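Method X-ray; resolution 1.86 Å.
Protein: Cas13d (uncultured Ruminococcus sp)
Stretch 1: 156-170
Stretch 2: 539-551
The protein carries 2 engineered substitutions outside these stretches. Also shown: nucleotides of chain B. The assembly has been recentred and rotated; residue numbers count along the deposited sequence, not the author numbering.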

# COMPACT_ATOMS: atom_id res chain seq x y z
N GLU A 156 20.16 13.39 13.10
CA GLU A 156 20.85 14.40 12.27
C GLU A 156 22.29 13.94 12.02
O GLU A 156 22.74 14.05 10.91
N LYS A 157 22.95 13.42 13.04
CA LYS A 157 24.33 12.94 12.82
C LYS A 157 24.35 11.80 11.80
O LYS A 157 25.17 11.83 10.93
N ARG A 158 23.42 10.86 11.91
CA ARG A 158 23.38 9.71 10.98
C ARG A 158 23.12 10.17 9.54
O ARG A 158 23.75 9.64 8.65
N PHE A 159 22.21 11.11 9.32
CA PHE A 159 21.87 11.50 7.93
C PHE A 159 22.70 12.67 7.40
O PHE A 159 22.86 12.73 6.22
N PHE A 160 23.14 13.59 8.26
CA PHE A 160 23.85 14.80 7.79
C PHE A 160 25.27 14.92 8.36
O PHE A 160 25.94 15.86 7.99
N GLY A 161 25.67 14.06 9.28
CA GLY A 161 27.04 14.09 9.85
C GLY A 161 27.24 15.09 10.97
O GLY A 161 28.34 15.15 11.50
N LYS A 162 26.22 15.86 11.32
CA LYS A 162 26.33 16.83 12.44
C LYS A 162 24.93 17.20 12.93
O LYS A 162 23.98 16.86 12.27
N THR A 163 24.85 17.84 14.09
CA THR A 163 23.56 18.31 14.64
C THR A 163 23.26 19.70 14.11
O THR A 163 24.18 20.36 13.69
N PHE A 164 22.00 20.12 14.18
CA PHE A 164 21.61 21.45 13.66
C PHE A 164 20.70 22.14 14.66
O PHE A 164 19.90 21.47 15.28
N ASP A 165 20.78 23.46 14.70
CA ASP A 165 19.90 24.27 15.57
C ASP A 165 18.69 24.75 14.77
O ASP A 165 18.44 25.92 14.72
N ASP A 166 18.00 23.81 14.15
CA ASP A 166 16.81 24.06 13.34
C ASP A 166 15.93 22.81 13.40
O ASP A 166 16.39 21.78 13.82
N ASN A 167 14.69 22.97 13.00
CA ASN A 167 13.73 21.85 13.03
C ASN A 167 13.46 21.37 11.60
O ASN A 167 12.48 20.71 11.42
N ILE A 168 14.25 21.82 10.64
CA ILE A 168 14.04 21.46 9.21
C ILE A 168 14.62 20.09 8.87
O ILE A 168 13.96 19.34 8.20
N HIS A 169 15.84 19.82 9.31
CA HIS A 169 16.50 18.54 8.96
C HIS A 169 15.72 17.35 9.50
O HIS A 169 15.58 16.39 8.80
N ILE A 170 15.23 17.45 10.73
CA ILE A 170 14.49 16.35 11.38
C ILE A 170 13.20 16.04 10.60
O ILE A 170 12.82 14.90 10.57
N ALA A 539 17.25 32.54 1.21
CA ALA A 539 16.73 33.02 2.50
C ALA A 539 17.10 32.11 3.66
O ALA A 539 17.46 32.62 4.71
N VAL A 540 16.99 30.79 3.49
CA VAL A 540 17.31 29.89 4.63
C VAL A 540 18.79 29.55 4.63
O VAL A 540 19.41 29.71 5.65
N ASP A 541 19.28 29.02 3.52
CA ASP A 541 20.73 28.78 3.31
C ASP A 541 21.37 28.03 4.48
O ASP A 541 22.27 28.57 5.08
N VAL A 542 20.86 26.85 4.82
CA VAL A 542 21.51 26.05 5.90
C VAL A 542 22.18 24.85 5.24
O VAL A 542 21.70 24.43 4.21
N GLU A 543 23.25 24.36 5.83
CA GLU A 543 23.99 23.19 5.28
C GLU A 543 23.08 21.97 5.34
O GLU A 543 22.42 21.80 6.33
N CYS A 544 23.02 21.21 4.26
CA CYS A 544 22.22 19.97 4.25
C CYS A 544 22.89 18.96 3.33
O CYS A 544 22.27 18.52 2.41
N GLU A 545 24.14 18.62 3.63
CA GLU A 545 24.85 17.62 2.81
C GLU A 545 24.53 16.25 3.39
O GLU A 545 24.91 15.97 4.49
N LEU A 546 23.81 15.44 2.64
CA LEU A 546 23.46 14.10 3.13
C LEU A 546 24.73 13.26 3.15
O LEU A 546 25.53 13.43 2.28
N THR A 547 24.81 12.33 4.09
CA THR A 547 25.95 11.40 4.23
C THR A 547 25.93 10.40 3.07
O THR A 547 24.90 10.26 2.44
N ALA A 548 27.01 9.64 2.91
CA ALA A 548 27.24 8.81 1.72
C ALA A 548 26.10 7.81 1.48
O ALA A 548 25.73 7.64 0.35
N GLY A 549 25.55 7.22 2.53
CA GLY A 549 24.47 6.23 2.35
C GLY A 549 23.17 6.82 1.81
O GLY A 549 22.35 6.07 1.35
N TYR A 550 23.00 8.13 1.93
CA TYR A 550 21.72 8.81 1.60
C TYR A 550 21.80 9.77 0.42
O TYR A 550 20.87 10.52 0.23
N LYS A 551 22.82 9.65 -0.41
CA LYS A 551 23.04 10.54 -1.58
C LYS A 551 21.90 10.43 -2.59
O LYS A 551 21.65 11.38 -3.29

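Stretch 1 enters as the end of a helix, turns at Gly-161 and re-forms a helix near its close, while stretch 2 runs alongside it largely as loop; together they bury 680 Å². Glu-156 (chi1 m) does not reach stretch 2 but braces the turn from within, its OE2 accepting a hydrogen bond from Phe-164 N at 3.0 Å. At the helix end, free carbonyls become acceptors for Thr-547. Arg-158 O receives the hydroxyl OG1 of Thr-547 (chi1 p) at 3.0 Å, and Phe-159 O receives the Thr-547 backbone N at 2.9 Å. The Arg-158 side chain (chi1 t) leaves sideways and passes the tyrosine hydroxyl, with CD 3.9 Å from Tyr-550 OH.

Phe-159 (chi1 m) also starts sideways, but its ring swings nearer to meet Tyr-550, which points toward stretch 1 with chi1 m. Phe-159 CE2 lies over one face of the tyrosine ring, 3.2 Å from Tyr-550 CE1; the centroids are 4.1 Å apart and the planes inclined at 31°. Phe-160 (chi1 m) has a CA-to-CB bond directed away, yet its ring returns to the interface. There Phe-160 CE1 packs 3.5 Å from Leu-546 CD2 and 3.9 Å from Cys-544 CB. Water 1 links the two stretches here, accepting from Glu-545 N at 3.0 Å and lying 3.2 Å from Phe-160 O and 2.9 Å from Glu-543 OE2.

Gly-161 leaves the helix with positive phi, a conformation that favours glycine, and its N lies 3.5 Å from Thr-547 CG2. Lys-162 (chi1 p) points toward stretch 2, but its NZ remains 4.4 Å from Glu-543 OE1, beyond salt-bridge range; its aliphatic CD approaches Glu-543 OE2 at 3.7 Å. Phe-164 (chi1 m) likewise points in, bringing CE1 to 3.2 Å from Glu-543 O.

Asp-166 (chi1 p) orients the imidazole of His-169 from behind: its OD1 accepts from Ile-168 N at 3.0 Å and from His-169 ND1 at 2.8 Å, so that one carboxylate oxygen holds both the Ile-168 backbone and the His-169 ring. Asn-167 (chi1 p) instead serves the nucleic acid, its ND2 making a weak 3.2 Å hydrogen bond to O2 of C24 in chain B. Ile-168 (chi1 m) extends CD1 to 4.0 Å from Val-540 CG1, an apolar contact. His-169 (chi1 m) holds the Glu-543 O that Phe-164 approaches, its NE2 donating a 2.8 Å hydrogen bond to that oxygen at a nearly linear 165°. Val-542 (chi1 m) packs beside this pair, its CG2 3.8 Å from His-169 CE1, whereas Ile-170 (chi1 t) is out of reach of stretch 2.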

# COMPACT_ATOMS: atom_id res chain seq x y z
CB GLU A 156 20.86 15.76 12.97
CG GLU A 156 19.49 16.41 13.01
CD GLU A 156 19.34 17.60 13.93
OE1 GLU A 156 18.34 18.27 13.82
OE2 GLU A 156 20.22 17.84 14.76
CB LYS A 157 24.93 12.47 14.14
CG LYS A 157 25.18 13.56 15.16
CD LYS A 157 26.07 13.11 16.27
CE LYS A 157 25.35 12.94 17.58
NZ LYS A 157 26.14 12.11 18.52
CB ARG A 158 22.31 8.73 11.46
CG ARG A 158 21.89 7.68 10.46
CD ARG A 158 20.71 6.84 10.93
NE ARG A 158 21.02 5.47 11.29
CZ ARG A 158 20.33 4.73 12.15
NH1 ARG A 158 19.09 4.36 11.87
NH2 ARG A 158 20.90 4.32 13.27
CB PHE A 159 20.39 11.84 7.84
CG PHE A 159 19.49 10.65 7.96
CD1 PHE A 159 19.14 10.16 9.20
CD2 PHE A 159 19.04 9.99 6.84
CE1 PHE A 159 18.32 9.06 9.32
CE2 PHE A 159 18.22 8.88 6.96
CZ PHE A 159 17.87 8.42 8.20
CB PHE A 160 23.02 16.04 8.08
CG PHE A 160 21.73 16.11 7.31
CD1 PHE A 160 21.71 16.54 6.00
CD2 PHE A 160 20.53 15.75 7.89
CE1 PHE A 160 20.53 16.60 5.29
CE2 PHE A 160 19.35 15.81 7.18
CZ PHE A 160 19.35 16.23 5.88
CB LYS A 162 27.07 18.08 11.98
CG LYS A 162 26.59 18.66 10.66
CD LYS A 162 27.16 20.00 10.37
CE LYS A 162 26.76 21.03 11.39
NZ LYS A 162 27.92 21.84 11.82
CB THR A 163 23.55 18.27 16.17
OG1 THR A 163 24.45 19.28 16.62
CG2 THR A 163 23.94 16.91 16.71
CB PHE A 164 20.86 21.31 12.34
CG PHE A 164 21.73 20.84 11.21
CD1 PHE A 164 22.43 21.74 10.44
CD2 PHE A 164 21.90 19.49 10.96
CE1 PHE A 164 23.25 21.30 9.42
CE2 PHE A 164 22.72 19.06 9.94
CZ PHE A 164 23.38 19.97 9.17
CB ASP A 165 20.65 25.42 16.22
CG ASP A 165 20.40 25.37 17.70
OD1 ASP A 165 21.38 25.13 18.45
OD2 ASP A 165 19.23 25.46 18.08
CB ASP A 166 17.16 24.50 11.92
CG ASP A 166 17.75 23.41 11.05
OD1 ASP A 166 17.17 22.35 10.98
OD2 ASP A 166 18.77 23.67 10.44
CB ASN A 167 12.46 22.25 13.75
CG ASN A 167 11.60 23.16 12.92
OD1 ASN A 167 12.08 23.81 12.01
ND2 ASN A 167 10.32 23.20 13.21
CB ILE A 168 14.59 22.56 8.29
CG1 ILE A 168 14.27 23.96 8.81
CG2 ILE A 168 14.12 22.35 6.87
CD1 ILE A 168 14.78 25.07 7.94
CB HIS A 169 17.95 18.53 9.45
CG HIS A 169 18.81 19.59 8.85
ND1 HIS A 169 18.74 20.89 9.25
CD2 HIS A 169 19.75 19.54 7.91
CE1 HIS A 169 19.60 21.59 8.57
NE2 HIS A 169 20.23 20.79 7.76
CB ILE A 170 14.26 16.62 12.88
CG1 ILE A 170 13.88 15.35 13.63
CG2 ILE A 170 13.30 17.76 13.13
CD1 ILE A 170 14.82 14.22 13.38
CB ALA A 539 15.24 33.19 2.39
CB VAL A 540 16.44 28.62 4.58
CG1 VAL A 540 16.77 27.68 5.71
CG2 VAL A 540 14.97 28.99 4.61
CB ASP A 541 21.45 30.10 3.06
CG ASP A 541 22.87 29.92 2.56
OD1 ASP A 541 23.10 29.00 1.78
OD2 ASP A 541 23.72 30.70 2.98
CB VAL A 542 20.53 25.60 6.99
CG1 VAL A 542 19.96 26.77 7.76
CG2 VAL A 542 19.42 24.74 6.43
CB GLU A 543 25.21 22.95 6.15
CG GLU A 543 26.13 21.86 5.66
CD GLU A 543 27.17 21.44 6.69
OE1 GLU A 543 27.58 22.32 7.50
OE2 GLU A 543 27.53 20.25 6.70
CB CYS A 544 20.79 20.23 3.82
SG CYS A 544 20.67 21.18 2.29
CB GLU A 545 26.35 17.91 2.83
CG GLU A 545 27.15 16.90 2.04
CD GLU A 545 28.60 17.28 1.78
OE1 GLU A 545 28.99 17.37 0.62
OE2 GLU A 545 29.33 17.50 2.76
CB LEU A 546 22.44 13.51 2.16
CG LEU A 546 21.04 14.10 2.29
CD1 LEU A 546 20.23 13.83 1.05
CD2 LEU A 546 20.34 13.55 3.52
CB THR A 547 26.06 10.79 5.62
OG1 THR A 547 24.86 10.09 5.91
CG2 THR A 547 26.31 11.83 6.68
CB ALA A 548 28.55 8.10 1.86
CB TYR A 550 21.25 9.53 2.86
CG TYR A 550 21.07 8.59 4.01
CD1 TYR A 550 20.02 7.70 4.01
CD2 TYR A 550 21.93 8.59 5.08
CE1 TYR A 550 19.81 6.84 5.07
CE2 TYR A 550 21.74 7.73 6.14
CZ TYR A 550 20.68 6.85 6.14
OH TYR A 550 20.46 6.00 7.18
CB LYS A 551 24.33 10.15 -2.30
CG LYS A 551 25.57 10.36 -1.47
CD LYS A 551 25.68 11.77 -1.01
CE LYS A 551 27.11 12.21 -0.82
NZ LYS A 551 27.16 13.34 0.13
P C B 24 5.57 14.94 11.77
OP1 C B 24 5.96 13.56 11.45
OP2 C B 24 4.39 15.31 12.50
O5' C B 24 6.76 15.54 12.65
C5' C B 24 8.07 14.96 12.60
C4' C B 24 9.03 15.72 13.48
O4' C B 24 9.30 17.03 12.91
C3' C B 24 8.51 16.02 14.85
O3' C B 24 8.71 14.89 15.65
C2' C B 24 9.40 17.19 15.26
O2' C B 24 10.68 16.75 15.68
C1' C B 24 9.44 17.97 13.97
N1 C B 24 8.40 19.03 13.82
C2 C B 24 8.69 20.32 14.29
O2 C B 24 9.77 20.52 14.86
N3 C B 24 7.75 21.29 14.16
C4 C B 24 6.61 21.04 13.50
N4 C B 24 5.74 22.04 13.32
C5 C B 24 6.31 19.74 12.99
C6 C B 24 7.22 18.77 13.18
O HOH W 1 25.23 18.56 6.41